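Local coordinates for protein glutamate--tRNA ligase (PDB 6B1Z) that catalyses the ATP-dependent attachment of glutamate to its cognate tRNA, supplying charged glutamyl-tRNA for protein synthesis, at residues 90-95 and 211-216; 217-222 and 246-251; 387-392 and 491-496; 307-312 and 352-357. All coordinates share one frame; numbering follows the deposited sequence. Where two conformers were deposited one is given.

Contact 1. Residues 90-95 and 211-216. With FMT (formic acid), chain N.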
# COMPACT_ATOMS: atom_id res chain seq x y z
N TYR A 90 15.52 8.74 -16.45
CA TYR A 90 14.24 8.59 -15.78
C TYR A 90 14.27 9.15 -14.36
O TYR A 90 13.33 8.90 -13.60
CB TYR A 90 13.80 7.12 -15.79
CG TYR A 90 13.44 6.68 -17.19
CD1 TYR A 90 12.18 6.94 -17.72
CD2 TYR A 90 14.39 6.04 -18.01
CE1 TYR A 90 11.86 6.58 -19.02
CE2 TYR A 90 14.08 5.68 -19.32
CZ TYR A 90 12.81 5.93 -19.81
OH TYR A 90 12.49 5.59 -21.09
N ARG A 91 15.31 9.89 -14.00
CA ARG A 91 15.30 10.72 -12.79
C ARG A 91 15.28 12.18 -13.21
O ARG A 91 16.09 12.62 -14.03
CB ARG A 91 16.53 10.48 -11.92
CG ARG A 91 16.72 9.07 -11.45
CD ARG A 91 17.92 9.01 -10.53
NE ARG A 91 18.15 7.66 -10.02
CZ ARG A 91 19.29 7.00 -10.17
NH1 ARG A 91 20.32 7.57 -10.80
NH2 ARG A 91 19.43 5.77 -9.67
N GLN A 92 14.34 12.95 -12.64
CA GLN A 92 14.19 14.34 -13.06
C GLN A 92 15.39 15.19 -12.69
O GLN A 92 15.70 16.16 -13.40
CB GLN A 92 12.89 14.90 -12.47
CG GLN A 92 11.66 14.24 -13.10
CD GLN A 92 10.36 14.93 -12.73
OE1 GLN A 92 10.10 15.20 -11.56
NE2 GLN A 92 9.53 15.19 -13.73
N SER A 93 16.11 14.83 -11.61
CA SER A 93 17.32 15.58 -11.25
C SER A 93 18.39 15.54 -12.34
O SER A 93 19.31 16.36 -12.33
CB SER A 93 17.92 15.05 -9.94
OG SER A 93 18.38 13.71 -10.06
N GLU A 94 18.27 14.61 -13.28
CA GLU A 94 19.27 14.40 -14.32
C GLU A 94 18.85 14.98 -15.66
O GLU A 94 19.52 14.73 -16.67
CB GLU A 94 19.56 12.91 -14.43
CG GLU A 94 20.20 12.37 -13.15
CD GLU A 94 20.32 10.86 -13.14
OE1 GLU A 94 19.95 10.23 -14.15
OE2 GLU A 94 20.77 10.30 -12.11
N ARG A 95 17.79 15.80 -15.69
CA ARG A 95 17.21 16.27 -16.94
C ARG A 95 17.29 17.79 -17.09
O ARG A 95 16.48 18.38 -17.82
CB ARG A 95 15.75 15.80 -17.05
CG ARG A 95 15.62 14.26 -17.07
CD ARG A 95 14.18 13.79 -17.04
NE ARG A 95 13.41 14.14 -18.23
CZ ARG A 95 13.39 13.44 -19.36
NH1 ARG A 95 14.16 12.35 -19.51
NH2 ARG A 95 12.63 13.85 -20.36
N HIS A 211 5.13 20.83 -11.22
CA HIS A 211 4.12 21.16 -12.21
C HIS A 211 4.72 21.24 -13.61
O HIS A 211 4.19 20.65 -14.57
CB HIS A 211 3.46 22.49 -11.86
CG HIS A 211 2.68 22.46 -10.59
ND1 HIS A 211 1.54 21.71 -10.43
CD2 HIS A 211 2.86 23.13 -9.42
CE1 HIS A 211 1.07 21.90 -9.21
NE2 HIS A 211 1.84 22.76 -8.58
N PHE A 212 5.82 21.98 -13.75
CA PHE A 212 6.44 22.20 -15.06
C PHE A 212 7.25 20.98 -15.49
O PHE A 212 7.17 20.57 -16.65
CB PHE A 212 7.31 23.45 -14.98
CG PHE A 212 7.73 24.04 -16.32
CD1 PHE A 212 6.92 23.98 -17.44
CD2 PHE A 212 8.95 24.69 -16.42
CE1 PHE A 212 7.33 24.56 -18.66
CE2 PHE A 212 9.38 25.27 -17.63
CZ PHE A 212 8.56 25.20 -18.74
N ALA A 213 8.03 20.40 -14.57
CA ALA A 213 8.80 19.20 -14.89
C ALA A 213 7.89 18.08 -15.39
O ALA A 213 8.25 17.37 -16.35
CB ALA A 213 9.59 18.73 -13.67
N ASN A 214 6.72 17.90 -14.78
CA ASN A 214 5.88 16.78 -15.17
C ASN A 214 5.24 16.99 -16.53
O ASN A 214 5.13 16.03 -17.30
CB ASN A 214 4.83 16.49 -14.10
CG ASN A 214 5.39 15.72 -12.94
OD1 ASN A 214 6.43 15.06 -13.07
ND2 ASN A 214 4.73 15.79 -11.79
N ILE A 215 4.83 18.23 -16.88
CA ILE A 215 4.25 18.37 -18.22
C ILE A 215 5.35 18.25 -19.28
O ILE A 215 5.12 17.68 -20.35
CB ILE A 215 3.41 19.66 -18.36
CG1 ILE A 215 4.25 20.94 -18.33
CG2 ILE A 215 2.27 19.69 -17.33
CD1 ILE A 215 4.50 21.51 -19.73
N ILE A 216 6.56 18.77 -19.00
CA ILE A 216 7.68 18.60 -19.94
C ILE A 216 7.97 17.12 -20.14
O ILE A 216 8.10 16.64 -21.28
CB ILE A 216 8.93 19.33 -19.42
CG1 ILE A 216 8.76 20.86 -19.54
CG2 ILE A 216 10.21 18.83 -20.16
CD1 ILE A 216 9.77 21.64 -18.74
C FMT N . 5.28 14.48 -7.71
O1 FMT N . 6.25 14.56 -6.94
O2 FMT N . 5.37 14.44 -8.93

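Contact 2. Residues 217-222 and 246-251. With EDO (1,2-ethanediol), chain B; EDO (1,2-ethanediol), chain V.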
# COMPACT_ATOMS: atom_id res chain seq x y z
N ASP A 217 8.05 16.37 -19.04
CA ASP A 217 8.46 14.98 -19.18
C ASP A 217 7.34 14.08 -19.68
O ASP A 217 7.62 13.09 -20.36
CB ASP A 217 9.01 14.45 -17.85
CG ASP A 217 10.37 15.06 -17.50
OD1 ASP A 217 11.05 15.61 -18.40
OD2 ASP A 217 10.75 14.96 -16.32
N ASP A 218 6.08 14.39 -19.37
CA ASP A 218 4.99 13.63 -19.97
C ASP A 218 4.96 13.83 -21.48
O ASP A 218 4.72 12.89 -22.24
CB ASP A 218 3.66 14.00 -19.32
CG ASP A 218 3.56 13.49 -17.90
OD1 ASP A 218 2.68 13.96 -17.15
OD2 ASP A 218 4.39 12.61 -17.54
N HIS A 219 5.26 15.05 -21.94
CA HIS A 219 5.38 15.30 -23.37
C HIS A 219 6.56 14.54 -23.96
O HIS A 219 6.40 13.80 -24.94
CB HIS A 219 5.51 16.80 -23.61
CG HIS A 219 5.68 17.17 -25.05
ND1 HIS A 219 4.64 17.12 -25.96
CD2 HIS A 219 6.76 17.58 -25.74
CE1 HIS A 219 5.08 17.49 -27.15
NE2 HIS A 219 6.36 17.77 -27.05
N GLU A 220 7.76 14.71 -23.38
CA GLU A 220 8.96 14.10 -23.94
C GLU A 220 8.88 12.58 -23.93
O GLU A 220 9.38 11.93 -24.86
CB GLU A 220 10.20 14.56 -23.17
CG GLU A 220 10.53 16.04 -23.35
CD GLU A 220 10.79 16.41 -24.80
OE1 GLU A 220 11.92 16.18 -25.28
OE2 GLU A 220 9.87 16.94 -25.45
N MET A 221 8.28 11.99 -22.89
CA MET A 221 8.20 10.54 -22.77
C MET A 221 6.96 9.97 -23.45
O MET A 221 6.70 8.77 -23.33
CB MET A 221 8.24 10.12 -21.30
CG MET A 221 9.51 10.54 -20.59
SD MET A 221 9.59 9.95 -18.89
CE MET A 221 11.29 10.43 -18.49
N LYS A 222 6.22 10.82 -24.18
CA LYS A 222 5.08 10.39 -25.00
C LYS A 222 4.04 9.66 -24.16
O LYS A 222 3.45 8.66 -24.58
CB LYS A 222 5.55 9.54 -26.19
CG LYS A 222 6.55 10.30 -27.10
CD LYS A 222 6.66 9.71 -28.48
CE LYS A 222 7.78 10.38 -29.28
NZ LYS A 222 7.58 11.85 -29.41
N MET A 246 2.85 25.67 -24.39
CA MET A 246 3.97 25.06 -25.08
C MET A 246 3.63 24.65 -26.51
O MET A 246 4.53 24.20 -27.24
CB MET A 246 4.46 23.84 -24.31
CG MET A 246 4.91 24.15 -22.86
SD MET A 246 6.23 25.37 -22.74
CE MET A 246 7.64 24.39 -23.29
N GLY A 247 2.38 24.83 -26.92
CA GLY A 247 1.92 24.39 -28.22
C GLY A 247 1.77 22.90 -28.36
O GLY A 247 1.91 22.36 -29.47
N TRP A 248 1.46 22.21 -27.25
CA TRP A 248 1.43 20.75 -27.19
C TRP A 248 0.03 20.24 -26.89
O TRP A 248 -0.83 20.96 -26.36
CB TRP A 248 2.37 20.22 -26.09
CG TRP A 248 3.83 20.54 -26.27
CD1 TRP A 248 4.47 20.87 -27.44
CD2 TRP A 248 4.82 20.53 -25.25
NE1 TRP A 248 5.81 21.09 -27.18
CE2 TRP A 248 6.04 20.89 -25.85
CE3 TRP A 248 4.78 20.27 -23.87
CZ2 TRP A 248 7.23 20.98 -25.12
CZ3 TRP A 248 5.97 20.36 -23.15
CH2 TRP A 248 7.18 20.71 -23.78
N ASP A 249 -0.20 18.98 -27.25
CA ASP A 249 -1.43 18.27 -26.93
C ASP A 249 -1.31 17.60 -25.56
O ASP A 249 -0.34 16.88 -25.31
CB ASP A 249 -1.73 17.21 -27.98
CG ASP A 249 -2.04 17.81 -29.34
OD1 ASP A 249 -2.60 18.92 -29.38
OD2 ASP A 249 -1.71 17.16 -30.35
N ALA A 250 -2.30 17.81 -24.71
CA ALA A 250 -2.24 17.21 -23.40
C ALA A 250 -2.60 15.73 -23.46
O ALA A 250 -3.38 15.31 -24.33
CB ALA A 250 -3.20 17.92 -22.44
N PRO A 251 -2.05 14.92 -22.56
CA PRO A 251 -2.52 13.54 -22.42
C PRO A 251 -3.91 13.54 -21.81
O PRO A 251 -4.44 14.57 -21.39
CB PRO A 251 -1.51 12.91 -21.46
CG PRO A 251 -1.07 14.07 -20.61
CD PRO A 251 -1.02 15.25 -21.56
C1 EDO B . -1.08 21.98 -30.46
O1 EDO B . -2.19 21.08 -30.55
C2 EDO B . -1.53 23.30 -29.83
O2 EDO B . -1.96 23.08 -28.48
C1 EDO V . 1.48 16.52 -15.24
O1 EDO V . 1.44 17.70 -14.43
C2 EDO V . 0.40 16.61 -16.30
O2 EDO V . 0.83 15.88 -17.47
O HOH W 1 2.19 16.09 -24.84

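Contact 3. Residues 387-392 and 491-496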
# COMPACT_ATOMS: atom_id res chain seq x y z
N ALA A 387 5.71 -30.88 10.81
CA ALA A 387 5.35 -29.51 10.48
C ALA A 387 4.31 -29.46 9.37
O ALA A 387 3.35 -28.68 9.44
CB ALA A 387 6.60 -28.73 10.08
N LEU A 388 4.49 -30.26 8.32
CA LEU A 388 3.52 -30.26 7.22
C LEU A 388 2.15 -30.73 7.69
O LEU A 388 1.12 -30.20 7.27
CB LEU A 388 4.01 -31.14 6.06
CG LEU A 388 5.19 -30.60 5.26
CD1 LEU A 388 5.60 -31.66 4.24
CD2 LEU A 388 4.86 -29.33 4.53
N LYS A 389 2.12 -31.74 8.57
CA LYS A 389 0.84 -32.22 9.09
C LYS A 389 0.17 -31.16 9.96
O LYS A 389 -1.05 -30.97 9.89
CB LYS A 389 1.05 -33.52 9.87
CG LYS A 389 1.36 -34.70 8.97
CD LYS A 389 1.20 -36.03 9.70
CE LYS A 389 1.48 -37.21 8.79
NZ LYS A 389 2.93 -37.49 8.67
N ILE A 390 0.95 -30.44 10.77
CA ILE A 390 0.39 -29.36 11.59
C ILE A 390 -0.17 -28.26 10.69
O ILE A 390 -1.29 -27.77 10.91
CB ILE A 390 1.45 -28.82 12.57
CG1 ILE A 390 1.73 -29.87 13.66
CG2 ILE A 390 1.01 -27.46 13.17
CD1 ILE A 390 2.95 -29.59 14.52
N ILE A 391 0.57 -27.88 9.64
CA ILE A 391 0.07 -26.88 8.70
C ILE A 391 -1.25 -27.33 8.10
O ILE A 391 -2.21 -26.55 8.02
CB ILE A 391 1.13 -26.60 7.61
CG1 ILE A 391 2.34 -25.86 8.19
CG2 ILE A 391 0.52 -25.81 6.43
CD1 ILE A 391 3.55 -25.89 7.25
N GLY A 392 -1.33 -28.60 7.68
CA GLY A 392 -2.57 -29.10 7.10
C GLY A 392 -3.74 -29.04 8.07
O GLY A 392 -4.88 -28.77 7.66
N MET A 491 -3.32 -36.06 19.24
CA MET A 491 -2.58 -37.15 19.87
C MET A 491 -1.51 -37.70 18.94
O MET A 491 -0.38 -37.94 19.36
CB MET A 491 -3.53 -38.25 20.32
CG MET A 491 -4.45 -37.83 21.45
SD MET A 491 -5.93 -38.84 21.60
CE MET A 491 -5.25 -40.30 22.38
N GLU A 492 -1.86 -37.89 17.66
CA GLU A 492 -0.87 -38.37 16.69
C GLU A 492 0.31 -37.41 16.58
O GLU A 492 1.46 -37.85 16.44
CB GLU A 492 -1.53 -38.57 15.32
CG GLU A 492 -0.55 -39.04 14.25
CD GLU A 492 -1.15 -39.02 12.85
OE1 GLU A 492 -2.36 -39.30 12.72
OE2 GLU A 492 -0.41 -38.72 11.89
N MET A 493 0.04 -36.10 16.63
CA MET A 493 1.10 -35.12 16.44
C MET A 493 2.08 -35.11 17.61
O MET A 493 3.30 -35.10 17.40
CB MET A 493 0.50 -33.72 16.23
CG MET A 493 -0.22 -33.52 14.89
SD MET A 493 0.81 -33.82 13.43
CE MET A 493 0.33 -35.50 13.04
N ILE A 494 1.57 -35.13 18.84
CA ILE A 494 2.47 -35.08 19.99
C ILE A 494 3.02 -36.45 20.37
O ILE A 494 4.00 -36.53 21.11
CB ILE A 494 1.79 -34.43 21.21
CG1 ILE A 494 0.63 -35.30 21.71
CG2 ILE A 494 1.32 -33.02 20.88
CD1 ILE A 494 -0.04 -34.77 22.97
N GLY A 495 2.41 -37.53 19.89
CA GLY A 495 2.94 -38.86 20.09
C GLY A 495 2.41 -39.54 21.34
O GLY A 495 1.84 -38.92 22.24
N LYS A 496 2.64 -40.86 21.40
CA LYS A 496 2.09 -41.68 22.48
C LYS A 496 2.64 -41.25 23.83
O LYS A 496 1.88 -41.05 24.79
CB LYS A 496 2.40 -43.16 22.23

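Contact 4. Residues 307-312 and 352-357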
# COMPACT_ATOMS: atom_id res chain seq x y z
N PHE A 307 -2.50 -9.07 -0.86
CA PHE A 307 -2.36 -7.63 -0.69
C PHE A 307 -2.80 -6.87 -1.94
O PHE A 307 -3.59 -5.92 -1.85
CB PHE A 307 -0.91 -7.31 -0.35
CG PHE A 307 -0.61 -5.83 -0.26
CD1 PHE A 307 -1.18 -5.06 0.74
CD2 PHE A 307 0.24 -5.23 -1.18
CE1 PHE A 307 -0.90 -3.70 0.83
CE2 PHE A 307 0.53 -3.87 -1.12
CZ PHE A 307 -0.04 -3.11 -0.11
N ILE A 308 -2.28 -7.25 -3.12
CA ILE A 308 -2.59 -6.46 -4.30
C ILE A 308 -4.03 -6.70 -4.78
O ILE A 308 -4.66 -5.79 -5.33
CB ILE A 308 -1.52 -6.71 -5.39
CG1 ILE A 308 -1.51 -5.53 -6.37
CG2 ILE A 308 -1.73 -8.07 -6.07
CD1 ILE A 308 -1.14 -4.19 -5.71
N ASN A 309 -4.59 -7.89 -4.52
CA ASN A 309 -6.01 -8.11 -4.77
C ASN A 309 -6.86 -7.15 -3.93
O ASN A 309 -7.83 -6.56 -4.42
CB ASN A 309 -6.34 -9.60 -4.47
CG ASN A 309 -7.65 -10.10 -5.10
OD1 ASN A 309 -7.86 -11.31 -5.19
ND2 ASN A 309 -8.56 -9.19 -5.46
N MET A 310 -6.50 -6.99 -2.65
CA MET A 310 -7.22 -6.08 -1.77
C MET A 310 -7.12 -4.64 -2.28
O MET A 310 -8.12 -3.91 -2.35
CB MET A 310 -6.67 -6.21 -0.35
CG MET A 310 -7.29 -5.26 0.68
SD MET A 310 -6.55 -3.61 0.70
CE MET A 310 -4.94 -3.96 1.38
N VAL A 311 -5.91 -4.22 -2.64
CA VAL A 311 -5.71 -2.83 -3.07
C VAL A 311 -6.50 -2.54 -4.34
O VAL A 311 -7.12 -1.48 -4.48
CB VAL A 311 -4.21 -2.54 -3.25
CG1 VAL A 311 -4.01 -1.15 -3.89
CG2 VAL A 311 -3.49 -2.59 -1.90
N ALA A 312 -6.52 -3.50 -5.28
CA ALA A 312 -7.24 -3.31 -6.54
C ALA A 312 -8.71 -3.00 -6.31
O ALA A 312 -9.31 -2.22 -7.05
CB ALA A 312 -7.11 -4.56 -7.41
N LYS A 352 -7.62 -8.72 5.86
CA LYS A 352 -7.35 -9.99 6.54
C LYS A 352 -8.11 -11.13 5.87
O LYS A 352 -7.59 -12.24 5.75
CB LYS A 352 -7.70 -9.86 8.02
CG LYS A 352 -6.71 -8.94 8.73
CD LYS A 352 -7.10 -8.63 10.14
CE LYS A 352 -5.99 -7.88 10.84
NZ LYS A 352 -6.40 -7.46 12.21
N TRP A 353 -9.34 -10.86 5.42
CA TRP A 353 -10.11 -11.89 4.73
C TRP A 353 -9.41 -12.33 3.45
O TRP A 353 -9.29 -13.52 3.18
CB TRP A 353 -11.52 -11.38 4.41
CG TRP A 353 -12.37 -12.33 3.58
CD1 TRP A 353 -13.17 -13.34 4.04
CD2 TRP A 353 -12.53 -12.31 2.15
NE1 TRP A 353 -13.82 -13.95 2.99
CE2 TRP A 353 -13.45 -13.35 1.82
CE3 TRP A 353 -11.99 -11.54 1.12
CZ2 TRP A 353 -13.83 -13.62 0.51
CZ3 TRP A 353 -12.38 -11.81 -0.20
CH2 TRP A 353 -13.29 -12.84 -0.49
N PHE A 354 -8.92 -11.36 2.66
CA PHE A 354 -8.15 -11.71 1.47
C PHE A 354 -6.95 -12.58 1.82
O PHE A 354 -6.66 -13.56 1.13
CB PHE A 354 -7.68 -10.45 0.73
CG PHE A 354 -8.66 -9.93 -0.29
CD1 PHE A 354 -8.92 -10.64 -1.47
CD2 PHE A 354 -9.30 -8.72 -0.10
CE1 PHE A 354 -9.81 -10.15 -2.42
CE2 PHE A 354 -10.19 -8.22 -1.05
CZ PHE A 354 -10.45 -8.93 -2.21
N ASN A 355 -6.22 -12.22 2.89
CA ASN A 355 -5.04 -13.01 3.26
C ASN A 355 -5.46 -14.44 3.60
O ASN A 355 -4.81 -15.40 3.16
CB ASN A 355 -4.29 -12.40 4.45
CG ASN A 355 -2.76 -12.57 4.29
OD1 ASN A 355 -2.20 -12.18 3.26
ND2 ASN A 355 -2.11 -13.21 5.26
N GLN A 356 -6.53 -14.59 4.37
CA GLN A 356 -7.02 -15.92 4.72
C GLN A 356 -7.39 -16.71 3.48
O GLN A 356 -7.06 -17.90 3.37
CB GLN A 356 -8.23 -15.79 5.65
CG GLN A 356 -8.67 -17.12 6.20
CD GLN A 356 -9.71 -16.95 7.25
OE1 GLN A 356 -9.43 -17.05 8.45
NE2 GLN A 356 -10.92 -16.67 6.82
N GLN A 357 -8.09 -16.08 2.54
CA GLN A 357 -8.50 -16.78 1.32
C GLN A 357 -7.29 -17.32 0.57
O GLN A 357 -7.31 -18.47 0.10
CB GLN A 357 -9.31 -15.86 0.40
CG GLN A 357 -10.61 -15.31 0.97
CD GLN A 357 -11.45 -16.35 1.67
OE1 GLN A 357 -12.12 -17.16 1.03
NE2 GLN A 357 -11.43 -16.33 3.00

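Contact 1. Residues 90-95 and 211-216
Gln92 and Ala213 mark the closest backbone approach, with Gln92 CA and Ala213 CA 7.5 Å apart where the 3-10 turn 92-93 faces helix 210-220. The gap is bridged by the side chain of Gln92. Its CG lies beside the backbone N (chi1 -69°), and beyond CG the chain runs extended, which carries the amide to the helix. There Gln92 NE2 rests on Ala213 CB at 3.5 Å. The same nitrogen donates to Asn214 OD1, with Gln92 NE2 and Asn214 OD1 3.2 Å apart. This bond is bent, with an N-H...O angle of 141°, and the donor sits 30° off the plane of the acceptor carbonyl. The side chains of Gln92 and Asn214 cross at about a right angle. Gln92 NE2 also bonds Asp217 OD2, its stronger partner, one turn further along the helix. Asp217 forms a salt bridge with Arg95 as well, so both residues of the loop meet on one carboxylate. Asn214 OD1 is shared in a similar way, because it also accepts from Arg49 NH2. On the other end of the amide, Asn214 ND2 donates to O2 of a bound formic acid, probably from the crystallisation liquor, at 3.2 Å in a nearly straight bond. Both polar atoms of the Asn214 amide are thus in use, which fixes which way round the amide sits. All three touching residues are buried. The backbones of Tyr90 and Gln92 bond to Ile50. The arrangement holds loop 90-95 to helix 210-220 by side-chain amides, within the class I catalytic domain of the HUP type.

Contact 2. Residues 217-222 and 246-251
His219 sends its CG away from the backbone N (chi1 178°), and Trp248 holds its CG beside its own N (chi1 -62°). These two settings bring the imidazole flat against the indole. The rings form a face-to-face stack: the centroids of the His219 ring and the Trp248 five-membered ring are 3.4 Å apart, and the planes differ by only 3°. The overlap is close to full, with Trp248 CD2 over the centre of the imidazole. His219 CB adds a CH-pi contact over the six-membered ring, 4.0 Å from its centroid. Although His219 NE2 and Trp248 NE1 lie 3.4 Å apart, they are stacked and not hydrogen-bonded. The opposite face of the indole is covered by Met246 CB, so the tryptophan is sandwiched. A water sits at the edge of the imidazole, in its plane. It is 2.9 Å from His219 ND1 and donates to Asp249 O at 2.7 Å, tying the histidine edge to the facing backbone. Deeper in, Asp218 OD1 takes a bond from an ethanediol, probably from the crystallisation liquor, while Asp218 OD2 forms salt bridges with Arg15 and Arg49. Schellman motifs end both helices here, with Lys222 and Gly247 at positive phi. The contact lies at the surface. It joins the C-terminal end of helix 210-220 to the loop between helix 236-246 and strand 252-256. Tyr102 of helix 96-106 meets Trp248 edge-to-face. Tyr243 of helix 236-246 touches Asp218, Trp248 and Pro251, and Val226 of strand 225-229 lies against Asp218 and Pro251.

Contact 3. Residues 387-392 and 491-496
Met493 packs on Lys389 and Ile390 in the all-helical anticodon-binding domain, where helix 384-394 meets helix 487-507. The axes of segments 387-392 and 491-496 approach to 10.8 Å, with N-to-C directions 145° apart, so the side chains span a fairly wide gap. Along 491-496, past Met491, which packs on helix 467-479, Glu492 is the first to reach across. Its side chain is poorly ordered, so its distances are approximate. It runs extended beyond CG, and Glu492 OE2 lies 3.8 Å from Lys389 CD. Lys389 NZ and Glu492 OE2 stay 4.8 Å apart, too far for a salt bridge. Glu492 OE1 accepts from Ala449 N. Met493 comes next and carries most of the contact. Its chain bends at chi2 (-58°) and again at chi3, which turns SD and CE toward Lys389. Met493 SD meets Lys389 CB at 3.6 Å and Ile390 CG1 at 4.1 Å. The side chains of Met493 and Ile390 slide past each other in opposite directions. Phe411 touches both of them. At the end of the thioether, the methyl Met493 CE presses on Lys389 CD at 3.5 Å, a tight carbon pair.

Contact 4. Residues 307-312 and 352-357
Phe354 places its ring between two groups: Met310 N lies over the centre of one face, 4.1 Å above the plane, and Trp353 CZ3 lies over the centre of the other at 3.7 Å. The first comes from the facing helix and the second from the neighbouring residue in its own helix. On the same face as Met310 N, out over the rim, Met310 CB meets Phe354 CD2 at 3.6 Å. Asn309 ND2 meets Phe354 CE1 there too, at 3.4 Å. The amide plane of Asn309 is inclined 43° to the ring, so the two are not stacked. The Trp353 indole is itself covered on one face by Gln357 CG, 3.5 Å above its plane, and makes a cation-pi contact with Lys350. The backbones come close here, with Met310 CA and Phe354 CA 6.6 Å apart. Met310 has its CG anti to the backbone N (chi1 177°) and then bends at chi2 and chi3, leading its sulfur away from the phenyl ring. The methionine therefore touches mainly through the root of its side chain. Asn309 OD1 accepts from Tyr358 OH and Val325 N, and Asn309 ND2 donates to Glu323 O. The contact joins helix 304-312 of the catalytic part to helix 348-361, near the passage to the anticodon-binding part. No hydrogen bond links the two segments. The ring of Phe354 supplies a buried apolar wedge, while the polar atoms of the adjoining amide are satisfied around it. Those bonds hold Asn309 in a set orientation against the ring.

Contacts 1 and 2 share helix 210-220 and touch. Arg95 NE and Asp217 OD1 form a 2.8 Å salt bridge between them, and their centres are 12 Å apart. Contact 1 is buried and polar, built on hydrogen bonds of side-chain amides, while contact 2 lies at the surface and rests on a ring stack. Contact 4 is also buried, but it joins its helices by one phenyl ring laid against the backbone, a methionine CB and an asparagine amide, about 21 Å at nearest atoms from either. Contact 3 is partly buried and depends on a thioether and aliphatic chains. It lies on the opposite side of the chain's centre from contacts 1 and 2, with contact 4 nearer the middle.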